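Local structure of ADP-ribosylating toxin CARDS (Mycoplasma pneumoniae, 4TLV) at residues G160-P165 and T427-V432; T172-E177 and I371-F376. The protein transfers ADP-ribosyl groups from NAD(+) to multiple target proteins and, as the main virulence factor of its bacterium, causes vacuolation of mammalian cells. All blocks are in the same frame, centred on the assembly; numbering follows the deposited sequence.

Both contacts join the mono-ADP-ribosyltransferase domain to the D2 beta-trefoil domain. Their centres lie about 14 Å apart, and in chain order interaction 2 is nested inside the loop that interaction 1 closes. Interaction 1 is partly buried and pairs two loops, where histidines, backbone N-H groups and an acetate give a polar contact with a small apolar patch beside it. Interaction 2 is buried and apolar, made by methyl groups, an arginine methylene and a ring, between strand 168-181 and the turn and start of strand 375-380. The two meet through V432 of interaction 1, whose CG2 lies 3.6 Å from CZ of F376 in interaction 2.

Interaction 1. Residues G160-P165 and T427-V432. With ACT (acetate ion), chain M.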
loop_
_atom_site.group_PDB
_atom_site.type_symbol
_atom_site.label_atom_id
_atom_site.label_comp_id
_atom_site.label_asym_id
_atom_site.label_seq_id
_atom_site.Cartn_x
_atom_site.Cartn_y
_atom_site.Cartn_z
ATOM N N GLY A 160 -15.872 23.463 14.893
ATOM C CA GLY A 160 -16.707 24.047 15.914
ATOM C C GLY A 160 -17.439 22.987 16.721
ATOM O O GLY A 160 -17.983 23.287 17.779
ATOM N N HIS A 161 -17.461 21.748 16.230
ATOM C CA HIS A 161 -18.240 20.701 16.897
ATOM C C HIS A 161 -17.461 19.411 17.196
ATOM O O HIS A 161 -17.615 18.818 18.261
ATOM C CB HIS A 161 -19.487 20.369 16.075
ATOM C CG HIS A 161 -20.380 21.549 15.829
ATOM N ND1 HIS A 161 -21.229 22.052 16.789
ATOM C CD2 HIS A 161 -20.552 22.320 14.728
ATOM C CE1 HIS A 161 -21.888 23.087 16.292
ATOM N NE2 HIS A 161 -21.501 23.265 15.043
ATOM N N ALA A 162 -16.649 18.957 16.251
ATOM C CA ALA A 162 -15.931 17.689 16.448
ATOM C C ALA A 162 -15.054 17.774 17.686
ATOM O O ALA A 162 -14.379 18.779 17.894
ATOM C CB ALA A 162 -15.077 17.364 15.221
ATOM N N HIS A 163 -15.041 16.723 18.503
ATOM C CA HIS A 163 -14.109 16.695 19.626
ATOM C C HIS A 163 -12.703 16.468 19.093
ATOM O O HIS A 163 -12.526 15.971 17.979
ATOM C CB HIS A 163 -14.490 15.633 20.660
ATOM C CG HIS A 163 -14.113 14.236 20.266
ATOM N ND1 HIS A 163 -14.875 13.470 19.408
ATOM C CD2 HIS A 163 -13.066 13.459 20.633
ATOM C CE1 HIS A 163 -14.308 12.284 19.258
ATOM N NE2 HIS A 163 -13.208 12.252 19.989
ATOM N N HIS A 164 -11.708 16.863 19.873
ATOM C CA HIS A 164 -10.311 16.802 19.439
ATOM C C HIS A 164 -9.607 15.605 20.077
ATOM O O HIS A 164 -9.262 15.650 21.249
ATOM C CB HIS A 164 -9.597 18.086 19.849
ATOM C CG HIS A 164 -10.256 19.327 19.340
ATOM N ND1 HIS A 164 -10.110 20.553 19.955
ATOM C CD2 HIS A 164 -11.072 19.533 18.280
ATOM C CE1 HIS A 164 -10.799 21.463 19.289
ATOM N NE2 HIS A 164 -11.396 20.871 18.271
ATOM N N PRO A 165 -9.411 14.517 19.317
ATOM C CA PRO A 165 -8.844 13.318 19.946
ATOM C C PRO A 165 -7.434 13.588 20.491
ATOM O O PRO A 165 -6.569 14.082 19.762
ATOM C CB PRO A 165 -8.826 12.287 18.796
ATOM C CG PRO A 165 -9.867 12.821 17.791
ATOM C CD PRO A 165 -9.708 14.315 17.887
ATOM N N THR A 427 -21.192 9.277 12.765
ATOM C CA THR A 427 -19.805 8.862 12.579
ATOM C C THR A 427 -18.862 9.868 13.218
ATOM O O THR A 427 -18.960 11.057 12.949
ATOM C CB THR A 427 -19.459 8.781 11.091
ATOM O OG1 THR A 427 -20.461 8.010 10.425
ATOM C CG2 THR A 427 -18.074 8.129 10.893
ATOM N N HIS A 428 -17.931 9.407 14.044
ATOM C CA HIS A 428 -16.967 10.354 14.597
ATOM C C HIS A 428 -15.937 10.781 13.559
ATOM O O HIS A 428 -15.697 10.072 12.584
ATOM C CB HIS A 428 -16.366 9.844 15.895
ATOM C CG HIS A 428 -17.347 9.872 17.033
ATOM N ND1 HIS A 428 -17.217 9.550 18.342
ATOM C CD2 HIS A 428 -18.656 10.279 16.867
ATOM C CE1 HIS A 428 -18.441 9.761 18.935
ATOM N NE2 HIS A 428 -19.291 10.202 18.025
ATOM N N ALA A 429 -15.366 11.963 13.755
ATOM C CA ALA A 429 -14.682 12.661 12.669
ATOM C C ALA A 429 -13.466 11.904 12.137
ATOM O O ALA A 429 -13.143 11.992 10.948
ATOM C CB ALA A 429 -14.266 14.074 13.121
ATOM N N GLN A 430 -12.779 11.167 13.007
ATOM C CA GLN A 430 -11.528 10.546 12.559
ATOM C C GLN A 430 -11.753 9.402 11.574
ATOM O O GLN A 430 -10.843 9.022 10.849
ATOM C CB GLN A 430 -10.642 10.104 13.732
ATOM C CG GLN A 430 -11.137 8.871 14.461
ATOM C CD GLN A 430 -10.208 8.514 15.591
ATOM O OE1 GLN A 430 -9.589 7.345 15.501
ATOM N NE2 GLN A 430 -10.025 9.302 16.531
ATOM N N PHE A 431 -12.970 8.876 11.503
ATOM C CA PHE A 431 -13.210 7.827 10.523
ATOM C C PHE A 431 -12.835 8.261 9.108
ATOM O O PHE A 431 -12.271 7.481 8.335
ATOM C CB PHE A 431 -14.654 7.303 10.523
ATOM C CG PHE A 431 -14.849 6.195 9.537
ATOM C CD1 PHE A 431 -14.276 4.962 9.762
ATOM C CD2 PHE A 431 -15.536 6.404 8.352
ATOM C CE1 PHE A 431 -14.417 3.933 8.828
ATOM C CE2 PHE A 431 -15.683 5.381 7.439
ATOM C CZ PHE A 431 -15.113 4.148 7.681
ATOM N N VAL A 432 -13.130 9.512 8.758
ATOM C CA VAL A 432 -12.897 9.975 7.397
ATOM C C VAL A 432 -11.479 10.515 7.173
ATOM O O VAL A 432 -11.255 11.378 6.318
ATOM C CB VAL A 432 -13.976 10.987 6.948
ATOM C CG1 VAL A 432 -15.357 10.309 6.987
ATOM C CG2 VAL A 432 -13.951 12.228 7.828
HETATM C C ACT M . -17.075 14.017 16.637
HETATM O O ACT M . -16.095 13.367 16.197
HETATM O OXT ACT M . -16.994 14.435 17.816
HETATM C CH3 ACT M . -18.284 14.290 15.793
#
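The imidazole of H163 directs an edge toward the face of H428 in an offset edge-to-face pair, with centroids 5.7 Å apart and planes at 72°. At the edge of the H163 ring, in its plane, lies acetate oxygen OXT, while the other acetate oxygen, O, stands obliquely to the H428 ring. CG of H163 sits between its backbone N and carbonyl carbon (chi1 78°), a torsion that swings ND1 back beside the residue's own N-H. Both H163 donors therefore converge on acetate OXT: H163 N at 3.1 Å, nearly straight at 174°, and H163 ND1 at 2.8 Å. From the other loop, A429 N gives its hydrogen to acetate O at 2.9 Å, so the ion bridges the two segments, which share no direct hydrogen bond.

Beside the ion the CB atoms of A162 and A429 meet at 4.0 Å; alanine suits both places because its short side chain lets the loops approach closely. Farther along, CG of P165 lies 3.7 Å from NE2 of Q430, the two side chains sliding past each other in opposite directions. The amide of Q430 is held by the linker, NE2 by E271 O and OE1 by E273 N, both residues of the KELED motif. E273 also takes NE2 of H163 through OE2, while NE2 of H428 bonds to E424 O.

The acetate probably comes from the crystallisation liquor, so its bridge need not exist in the cell. What the chemistry implies is a junction of the ADP-ribosyltransferase domain with D2 that presents N-H donors from both sides to an anion, and an H163 whose positive form would probably be favoured between the acetate and the carboxylate of E273.

Interaction 2. Residues T172-E177 and I371-F376; sequences TTRINE and IAITQF
I373 reaches strand 168-181 with both branches of its side chain: CG2 stands opposite the backbone N, whereas CG1 lies beside that N (chi1 -41°) and carries CD1 in another direction. On the facing strand, T172 has OG1 anti to its N (chi1 -169°), which places the methyl CG2 between N and the carbonyl carbon and aims it at the D2 domain. The CG2 methyls of T172 and I373 meet at 4.0 Å, their side chains crossing at a slant. Threonine serves here by dividing its roles, the methyl facing I373 while OG1 is hydrogen-bonded to a glycerol probably left from the crystallisation liquor.

The same T172 methyl, CG2, also approaches the ring of F376 at its edge, near the ring plane, 4.5 Å from CE2. Two residues on in the strand, R174 brings its CD methylene to 4.2 Å from CD1 of I373. A long side chain fits this border position: this methylene adds to the apolar contact, while the guanidinium beyond makes a salt bridge through NH2 with D153. No hydrogen bond links the two segments, so the join rests on methyl and methylene packing, with the F376 ring at its margin.

I373 lies in the turn before strand 375-380, and its backbone is hydrogen-bonded to that of E158. Its side chain also touches V155 of strand 146-156, the sheet neighbour of strand 168-181, and P368 of strand 364-368. P368 touches R174 and F376 as well, so the trefoil turn packs against two adjacent strands of the ADP-ribosyltransferase sheet, with strand 364-368 alongside.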
loop_
_atom_site.group_PDB
_atom_site.type_symbol
_atom_site.label_atom_id
_atom_site.label_comp_id
_atom_site.label_asym_id
_atom_site.label_seq_id
_atom_site.Cartn_x
_atom_site.Cartn_y
_atom_site.Cartn_z
ATOM N N THR A 172 -8.908 17.098 7.225
ATOM C CA THR A 172 -8.872 16.346 5.981
ATOM C C THR A 172 -8.317 17.273 4.900
ATOM O O THR A 172 -7.995 18.432 5.175
ATOM C CB THR A 172 -10.257 15.735 5.633
ATOM O OG1 THR A 172 -10.108 14.804 4.555
ATOM C CG2 THR A 172 -11.273 16.807 5.256
ATOM N N THR A 173 -8.157 16.768 3.689
ATOM C CA THR A 173 -7.602 17.571 2.613
ATOM C C THR A 173 -8.623 17.680 1.507
ATOM O O THR A 173 -9.545 16.870 1.414
ATOM C CB THR A 173 -6.308 16.953 2.061
ATOM O OG1 THR A 173 -6.575 15.608 1.648
ATOM C CG2 THR A 173 -5.234 16.924 3.147
ATOM N N ARG A 174 -8.471 18.702 0.679
ATOM C CA ARG A 174 -9.336 18.870 -0.475
ATOM C C ARG A 174 -8.494 19.193 -1.701
ATOM O O ARG A 174 -7.545 19.980 -1.626
ATOM C CB ARG A 174 -10.348 19.994 -0.224
ATOM C CG ARG A 174 -11.306 19.713 0.925
ATOM C CD ARG A 174 -12.365 20.797 0.996
ATOM N NE ARG A 174 -11.744 22.114 0.967
ATOM C CZ ARG A 174 -12.415 23.251 0.817
ATOM N NH1 ARG A 174 -13.736 23.228 0.688
ATOM N NH2 ARG A 174 -11.766 24.410 0.800
ATOM N N ILE A 175 -8.829 18.571 -2.823
ATOM C CA ILE A 175 -8.211 18.945 -4.084
ATOM C C ILE A 175 -9.173 19.872 -4.832
ATOM O O ILE A 175 -10.232 19.460 -5.299
ATOM C CB ILE A 175 -7.855 17.711 -4.923
ATOM C CG1 ILE A 175 -6.974 16.762 -4.102
ATOM C CG2 ILE A 175 -7.150 18.132 -6.229
ATOM C CD1 ILE A 175 -6.667 15.448 -4.790
ATOM N N ASN A 176 -8.805 21.138 -4.924
ATOM C CA ASN A 176 -9.693 22.127 -5.517
ATOM C C ASN A 176 -9.613 22.217 -7.048
ATOM O O ASN A 176 -8.520 22.215 -7.622
ATOM C CB ASN A 176 -9.409 23.483 -4.882
ATOM C CG ASN A 176 -9.600 23.452 -3.374
ATOM O OD1 ASN A 176 -10.691 23.146 -2.887
ATOM N ND2 ASN A 176 -8.533 23.731 -2.628
ATOM N N GLU A 177 -10.773 22.279 -7.700
ATOM C CA GLU A 177 -10.838 22.642 -9.119
ATOM C C GLU A 177 -10.508 24.120 -9.218
ATOM O O GLU A 177 -10.637 24.850 -8.233
ATOM C CB GLU A 177 -12.228 22.385 -9.706
ATOM C CG GLU A 177 -12.722 20.960 -9.572
ATOM C CD GLU A 177 -11.779 19.932 -10.186
ATOM O OE1 GLU A 177 -10.928 20.309 -11.019
ATOM O OE2 GLU A 177 -11.892 18.736 -9.836
ATOM N N ILE A 371 -19.683 22.395 2.398
ATOM C CA ILE A 371 -18.641 23.313 2.847
ATOM C C ILE A 371 -18.439 23.204 4.367
ATOM O O ILE A 371 -17.391 23.584 4.891
ATOM C CB ILE A 371 -18.929 24.769 2.395
ATOM C CG1 ILE A 371 -17.710 25.664 2.618
ATOM C CG2 ILE A 371 -20.153 25.316 3.092
ATOM C CD1 ILE A 371 -17.773 26.981 1.834
ATOM N N ALA A 372 -19.432 22.658 5.060
ATOM C CA ALA A 372 -19.326 22.421 6.500
ATOM C C ALA A 372 -18.486 21.172 6.818
ATOM O O ALA A 372 -18.260 20.843 7.982
ATOM C CB ALA A 372 -20.708 22.282 7.116
ATOM N N ILE A 373 -18.051 20.474 5.774
ATOM C CA ILE A 373 -17.208 19.293 5.922
ATOM C C ILE A 373 -17.820 18.278 6.881
ATOM O O ILE A 373 -17.210 17.923 7.887
ATOM C CB ILE A 373 -15.799 19.685 6.404
ATOM C CG1 ILE A 373 -15.323 20.958 5.688
ATOM C CG2 ILE A 373 -14.809 18.534 6.171
ATOM C CD1 ILE A 373 -15.019 20.749 4.190
ATOM N N THR A 374 -19.035 17.816 6.579
ATOM C CA THR A 374 -19.695 16.827 7.427
ATOM C C THR A 374 -20.285 15.669 6.654
ATOM O O THR A 374 -20.710 14.693 7.258
ATOM C CB THR A 374 -20.887 17.415 8.194
ATOM O OG1 THR A 374 -21.838 17.921 7.245
ATOM C CG2 THR A 374 -20.441 18.507 9.135
ATOM N N GLN A 375 -20.373 15.805 5.335
ATOM C CA GLN A 375 -20.960 14.761 4.488
ATOM C C GLN A 375 -19.925 14.294 3.466
ATOM O O GLN A 375 -19.350 15.100 2.745
ATOM C CB GLN A 375 -22.202 15.291 3.768
ATOM C CG GLN A 375 -23.283 15.774 4.726
ATOM C CD GLN A 375 -24.250 16.752 4.084
ATOM O OE1 GLN A 375 -24.211 16.982 2.878
ATOM N NE2 GLN A 375 -25.118 17.344 4.899
ATOM N N PHE A 376 -19.710 12.988 3.399
ATOM C CA PHE A 376 -18.604 12.454 2.616
ATOM C C PHE A 376 -19.045 11.384 1.625
ATOM O O PHE A 376 -19.673 10.401 1.997
ATOM C CB PHE A 376 -17.539 11.888 3.569
ATOM C CG PHE A 376 -16.861 12.936 4.408
ATOM C CD1 PHE A 376 -17.496 13.480 5.511
ATOM C CD2 PHE A 376 -15.576 13.361 4.103
ATOM C CE1 PHE A 376 -16.866 14.456 6.291
ATOM C CE2 PHE A 376 -14.950 14.329 4.872
ATOM C CZ PHE A 376 -15.595 14.877 5.961
#